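Long-range contact in putative hydrolase (Acinetobacter sp. NBRC 100985, PDB 4XUK), which probably hydrolyses organophosphates and lactones at a two-zinc centre of the metallo-beta-lactamase type: residues G121-D135 with P170-L182. The protein carries 2 engineered substitutions. Residues are numbered along the deposited sequence; the frame is centred on the assembly and turned at random.
Sequences GVANFPNATVYVSND and PYQAKQRFKTYKL
Y180 lays its ring across to the backbone of S133, with S133 CA only 3.7 Å from the ring centroid and over one face. That reach comes from chi1 of 61°, which sets CG between the backbone N and the carbonyl carbon; Y204 then takes the hydroxyl and F202 meets the ring edge-to-face. Just beyond, N134 N donates to Y180 O at 2.8 Å. The join modelled between N134 ND2 and K181 CD is far too short for packing and is doubtful. Leading up to this end, strand 177-180 runs parallel to strand 129-133; it forms the edge of the mixed sheet within the chain and is joined to 129-133 by a beta-alpha-beta crossover through helices 134-141 and 151-173. V130 uses both its N and its O toward strand 177-180: N reaches R176 O nearly straight (2.9 Å, 174°), and O receives K178 N at 2.7 Å. Its two methyls part company, CG1 packing on F177 CD1 and CG2 sitting over one face of the Y171 ring, 3.8 Å from the centroid. V132 CG1 adds a second contact at F177 CZ. At the helix end the Y171 hydroxyl accepts F125 N (3.0 Å) and also bonds I117 O, tying the 125-128 turn to the last turn of the helix.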
loop_
_atom_site.group_PDB
_atom_site.type_symbol
_atom_site.label_atom_id
_atom_site.label_comp_id
_atom_site.label_asym_id
_atom_site.label_seq_id
_atom_site.Cartn_x
_atom_site.Cartn_y
_atom_site.Cartn_z
ATOM N N GLY A 121 -17.281 11.407 25.976
ATOM C CA GLY A 121 -18.677 11.141 26.322
ATOM C C GLY A 121 -19.749 11.860 25.496
ATOM O O GLY A 121 -20.942 11.812 25.837
ATOM N N VAL A 122 -19.348 12.529 24.417
ATOM C CA VAL A 122 -20.339 13.120 23.503
ATOM C C VAL A 122 -20.159 12.626 22.064
ATOM O O VAL A 122 -19.047 12.267 21.653
ATOM C CB VAL A 122 -20.424 14.671 23.644
ATOM C CG1 VAL A 122 -19.378 15.159 24.595
ATOM C CG2 VAL A 122 -20.346 15.396 22.302
ATOM N N ALA A 123 -21.269 12.546 21.331
ATOM C CA ALA A 123 -21.263 11.962 19.993
ATOM C C ALA A 123 -20.286 12.696 19.096
ATOM O O ALA A 123 -20.191 13.931 19.146
ATOM C CB ALA A 123 -22.672 11.982 19.380
ATOM N N ASN A 124 -19.531 11.941 18.305
ATOM C CA ASN A 124 -18.729 12.562 17.268
ATOM C C ASN A 124 -19.559 12.811 16.023
ATOM O O ASN A 124 -19.202 13.655 15.219
ATOM C CB ASN A 124 -17.524 11.695 16.893
ATOM C CG ASN A 124 -16.374 11.827 17.869
ATOM O OD1 ASN A 124 -16.175 12.871 18.483
ATOM N ND2 ASN A 124 -15.593 10.765 17.998
ATOM N N PHE A 125 -20.653 12.070 15.855
ATOM C CA PHE A 125 -21.420 12.158 14.620
ATOM C C PHE A 125 -22.886 12.523 14.896
ATOM O O PHE A 125 -23.758 11.653 14.951
ATOM C CB PHE A 125 -21.269 10.854 13.834
ATOM C CG PHE A 125 -19.824 10.486 13.581
ATOM C CD1 PHE A 125 -19.123 11.075 12.540
ATOM C CD2 PHE A 125 -19.159 9.597 14.411
ATOM C CE1 PHE A 125 -17.785 10.768 12.309
ATOM C CE2 PHE A 125 -17.820 9.286 14.191
ATOM C CZ PHE A 125 -17.134 9.874 13.134
ATOM N N PRO A 126 -23.154 13.829 15.047
ATOM C CA PRO A 126 -24.417 14.318 15.614
ATOM C C PRO A 126 -25.655 14.027 14.760
ATOM O O PRO A 126 -26.753 14.037 15.306
ATOM C CB PRO A 126 -24.185 15.832 15.746
ATOM C CG PRO A 126 -23.136 16.152 14.760
ATOM C CD PRO A 126 -22.256 14.931 14.648
ATOM N N ASN A 127 -25.484 13.739 13.471
ATOM C CA ASN A 127 -26.620 13.444 12.598
ATOM C C ASN A 127 -26.734 11.975 12.199
ATOM O O ASN A 127 -27.522 11.614 11.322
ATOM C CB ASN A 127 -26.541 14.313 11.351
ATOM C CG ASN A 127 -26.544 15.778 11.687
ATOM O OD1 ASN A 127 -27.351 16.225 12.497
ATOM N ND2 ASN A 127 -25.621 16.528 11.104
ATOM N N ALA A 128 -25.954 11.128 12.857
ATOM C CA ALA A 128 -25.866 9.732 12.465
ATOM C C ALA A 128 -26.683 8.820 13.363
ATOM O O ALA A 128 -26.759 9.013 14.588
ATOM C CB ALA A 128 -24.410 9.274 12.471
ATOM N N THR A 129 -27.273 7.802 12.760
ATOM C CA THR A 129 -27.759 6.703 13.565
ATOM C C THR A 129 -26.884 5.465 13.395
ATOM O O THR A 129 -26.416 5.123 12.289
ATOM C CB THR A 129 -29.284 6.459 13.406
ATOM O OG1 THR A 129 -29.581 5.055 13.317
ATOM C CG2 THR A 129 -29.802 7.194 12.234
ATOM N N VAL A 130 -26.641 4.839 14.536
ATOM C CA VAL A 130 -25.696 3.751 14.675
ATOM C C VAL A 130 -26.464 2.434 14.680
ATOM O O VAL A 130 -27.479 2.297 15.395
ATOM C CB VAL A 130 -24.905 3.919 15.992
ATOM C CG1 VAL A 130 -24.007 2.727 16.244
ATOM C CG2 VAL A 130 -24.096 5.217 15.967
ATOM N N TYR A 131 -25.999 1.492 13.858
ATOM C CA TYR A 131 -26.576 0.144 13.772
ATOM C C TYR A 131 -25.558 -0.923 14.142
ATOM O O TYR A 131 -24.376 -0.826 13.782
ATOM C CB TYR A 131 -26.996 -0.177 12.341
ATOM C CG TYR A 131 -28.188 0.579 11.833
ATOM C CD1 TYR A 131 -28.066 1.882 11.368
ATOM C CD2 TYR A 131 -29.432 -0.027 11.783
ATOM C CE1 TYR A 131 -29.174 2.575 10.885
ATOM C CE2 TYR A 131 -30.542 0.654 11.308
ATOM C CZ TYR A 131 -30.401 1.946 10.855
ATOM O OH TYR A 131 -31.510 2.612 10.384
ATOM N N VAL A 132 -26.033 -1.971 14.803
ATOM C CA VAL A 132 -25.215 -3.152 15.074
ATOM C C VAL A 132 -26.209 -4.317 15.158
ATOM O O VAL A 132 -27.416 -4.091 15.346
ATOM C CB VAL A 132 -24.423 -2.967 16.391
ATOM C CG1 VAL A 132 -25.378 -2.999 17.590
ATOM C CG2 VAL A 132 -23.307 -4.002 16.519
ATOM N N SER A 133 -25.743 -5.554 15.000
ATOM C CA SER A 133 -26.692 -6.665 14.959
ATOM C C SER A 133 -27.381 -6.895 16.306
ATOM O O SER A 133 -26.808 -6.630 17.370
ATOM C CB SER A 133 -26.020 -7.954 14.493
ATOM O OG SER A 133 -25.377 -8.608 15.571
ATOM N N ASN A 134 -28.597 -7.383 16.231
ATOM C CA ASN A 134 -29.363 -7.831 17.377
ATOM C C ASN A 134 -28.589 -8.769 18.299
ATOM O O ASN A 134 -28.508 -8.561 19.467
ATOM C CB ASN A 134 -30.696 -8.470 16.933
ATOM C CG ASN A 134 -30.516 -9.673 15.986
ATOM O OD1 ASN A 134 -29.510 -9.852 15.347
ATOM N ND2 ASN A 134 -31.531 -10.478 15.901
ATOM N N ASP A 135 -27.998 -9.779 17.698
ATOM C CA ASP A 135 -27.218 -10.773 18.434
ATOM C C ASP A 135 -26.036 -10.118 19.152
ATOM O O ASP A 135 -25.697 -10.486 20.276
ATOM C CB ASP A 135 -26.702 -11.869 17.487
ATOM C CG ASP A 135 -27.817 -12.715 16.892
ATOM O OD1 ASP A 135 -28.963 -12.629 17.374
ATOM O OD2 ASP A 135 -27.539 -13.478 15.939
ATOM N N PRO A 170 -24.661 8.375 24.219
ATOM C CA PRO A 170 -25.121 9.602 23.559
ATOM C C PRO A 170 -26.052 9.317 22.385
ATOM O O PRO A 170 -26.888 10.165 22.065
ATOM C CB PRO A 170 -23.820 10.227 23.035
ATOM C CG PRO A 170 -22.751 9.674 23.885
ATOM C CD PRO A 170 -23.187 8.273 24.198
ATOM N N TYR A 171 -25.915 8.160 21.743
ATOM C CA TYR A 171 -26.783 7.851 20.612
ATOM C C TYR A 171 -28.117 7.270 21.078
ATOM O O TYR A 171 -29.167 7.610 20.527
ATOM C CB TYR A 171 -26.084 6.928 19.608
ATOM C CG TYR A 171 -24.916 7.599 18.928
ATOM C CD1 TYR A 171 -23.672 7.679 19.555
ATOM C CD2 TYR A 171 -25.060 8.183 17.676
ATOM C CE1 TYR A 171 -22.591 8.318 18.938
ATOM C CE2 TYR A 171 -23.984 8.811 17.047
ATOM C CZ TYR A 171 -22.758 8.878 17.686
ATOM O OH TYR A 171 -21.692 9.514 17.068
ATOM N N GLN A 172 -28.077 6.407 22.090
ATOM C CA GLN A 172 -29.307 5.933 22.734
ATOM C C GLN A 172 -30.163 7.096 23.235
ATOM O O GLN A 172 -31.385 7.108 23.052
ATOM C CB GLN A 172 -28.974 4.989 23.888
ATOM C CG GLN A 172 -28.481 3.598 23.449
ATOM C CD GLN A 172 -28.032 2.770 24.637
ATOM O OE1 GLN A 172 -27.318 3.265 25.517
ATOM N NE2 GLN A 172 -28.470 1.518 24.690
ATOM N N ALA A 173 -29.517 8.080 23.856
ATOM C CA ALA A 173 -30.218 9.273 24.339
ATOM C C ALA A 173 -30.994 10.011 23.236
ATOM O O ALA A 173 -32.019 10.641 23.512
ATOM C CB ALA A 173 -29.249 10.210 25.013
ATOM N N LYS A 174 -30.506 9.940 21.998
ATOM C CA LYS A 174 -31.174 10.590 20.871
ATOM C C LYS A 174 -32.034 9.625 20.067
ATOM O O LYS A 174 -32.539 9.993 18.999
ATOM C CB LYS A 174 -30.143 11.227 19.933
ATOM C CG LYS A 174 -29.411 12.430 20.527
ATOM C CD LYS A 174 -29.832 13.713 19.837
ATOM C CE LYS A 174 -28.937 14.879 20.242
ATOM N NZ LYS A 174 -29.060 16.024 19.289
ATOM N N GLN A 175 -32.194 8.401 20.572
ATOM C CA GLN A 175 -32.972 7.360 19.887
ATOM C C GLN A 175 -32.356 7.049 18.519
ATOM O O GLN A 175 -33.068 6.789 17.538
ATOM C CB GLN A 175 -34.456 7.759 19.748
ATOM C CG GLN A 175 -35.054 8.305 21.053
ATOM C CD GLN A 175 -36.575 8.376 21.039
ATOM O OE1 GLN A 175 -37.203 8.537 19.985
ATOM N NE2 GLN A 175 -37.174 8.264 22.221
ATOM N N ARG A 176 -31.041 7.098 18.474
ATOM C CA ARG A 176 -30.271 6.811 17.270
ATOM C C ARG A 176 -29.249 5.672 17.417
ATOM O O ARG A 176 -28.236 5.633 16.761
ATOM C CB ARG A 176 -29.610 8.068 16.729
ATOM C CG ARG A 176 -30.537 9.241 16.560
ATOM C CD ARG A 176 -31.050 9.347 15.160
ATOM N NE ARG A 176 -30.726 10.642 14.691
ATOM C CZ ARG A 176 -30.172 10.979 13.545
ATOM N NH1 ARG A 176 -29.837 10.149 12.593
ATOM N NH2 ARG A 176 -29.952 12.219 13.395
ATOM N N PHE A 177 -29.556 4.743 18.290
ATOM C CA PHE A 177 -28.812 3.487 18.352
ATOM C C PHE A 177 -29.795 2.364 18.055
ATOM O O PHE A 177 -30.766 2.157 18.797
ATOM C CB PHE A 177 -28.183 3.305 19.728
ATOM C CG PHE A 177 -27.415 2.025 19.874
ATOM C CD1 PHE A 177 -26.144 1.902 19.336
ATOM C CD2 PHE A 177 -27.970 0.946 20.544
ATOM C CE1 PHE A 177 -25.435 0.717 19.471
ATOM C CE2 PHE A 177 -27.272 -0.235 20.677
ATOM C CZ PHE A 177 -26.008 -0.348 20.144
ATOM N N LYS A 178 -29.545 1.640 16.971
ATOM C CA LYS A 178 -30.521 0.704 16.442
ATOM C C LYS A 178 -29.891 -0.675 16.325
ATOM O O LYS A 178 -28.673 -0.796 16.158
ATOM C CB LYS A 178 -30.978 1.162 15.056
ATOM C CG LYS A 178 -31.472 2.597 14.983
ATOM C CD LYS A 178 -32.737 2.782 15.806
ATOM C CE LYS A 178 -33.390 4.130 15.534
ATOM N NZ LYS A 178 -34.705 4.226 16.233
ATOM N N THR A 179 -30.713 -1.715 16.414
ATOM C CA THR A 179 -30.246 -3.061 16.093
ATOM C C THR A 179 -31.016 -3.620 14.899
ATOM O O THR A 179 -32.098 -3.126 14.567
ATOM C CB THR A 179 -30.314 -4.018 17.303
ATOM O OG1 THR A 179 -31.675 -4.264 17.664
ATOM C CG2 THR A 179 -29.579 -3.414 18.495
ATOM N N TYR A 180 -30.443 -4.630 14.242
ATOM C CA TYR A 180 -31.072 -5.237 13.069
ATOM C C TYR A 180 -31.012 -6.756 13.143
ATOM O O TYR A 180 -30.281 -7.326 13.965
ATOM C CB TYR A 180 -30.407 -4.764 11.764
ATOM C CG TYR A 180 -28.939 -5.127 11.672
ATOM C CD1 TYR A 180 -28.539 -6.418 11.334
ATOM C CD2 TYR A 180 -27.954 -4.184 11.933
ATOM C CE1 TYR A 180 -27.210 -6.757 11.264
ATOM C CE2 TYR A 180 -26.607 -4.513 11.857
ATOM C CZ TYR A 180 -26.249 -5.801 11.522
ATOM O OH TYR A 180 -24.917 -6.151 11.449
ATOM N N LYS A 181 -31.711 -7.404 12.245
ATOM C CA LYS A 181 -31.665 -8.837 12.124
ATOM C C LYS A 181 -31.237 -9.258 10.732
ATOM O O LYS A 181 -31.349 -8.510 9.821
ATOM C CB LYS A 181 -33.039 -9.401 12.441
ATOM C CG LYS A 181 -33.278 -9.566 13.903
ATOM C CD LYS A 181 -32.209 -10.462 14.558
ATOM C CE LYS A 181 -31.824 -11.664 13.685
ATOM N NZ LYS A 181 -30.387 -11.712 13.362
ATOM N N LEU A 182 -30.798 -10.478 10.578
ATOM C CA LEU A 182 -30.505 -11.052 9.290
ATOM C C LEU A 182 -31.594 -10.730 8.269
ATOM O O LEU A 182 -32.717 -10.721 8.667
ATOM C CB LEU A 182 -30.466 -12.528 9.547
ATOM C CG LEU A 182 -29.725 -13.423 8.610
ATOM C CD1 LEU A 182 -28.621 -12.706 7.837
ATOM C CD2 LEU A 182 -29.238 -14.576 9.432
HETATM O O HOH W 1 -29.935 14.186 11.801
HETATM O O HOH W 2 -23.081 -6.550 14.213
HETATM O O HOH W 3 -28.089 -13.640 13.360
#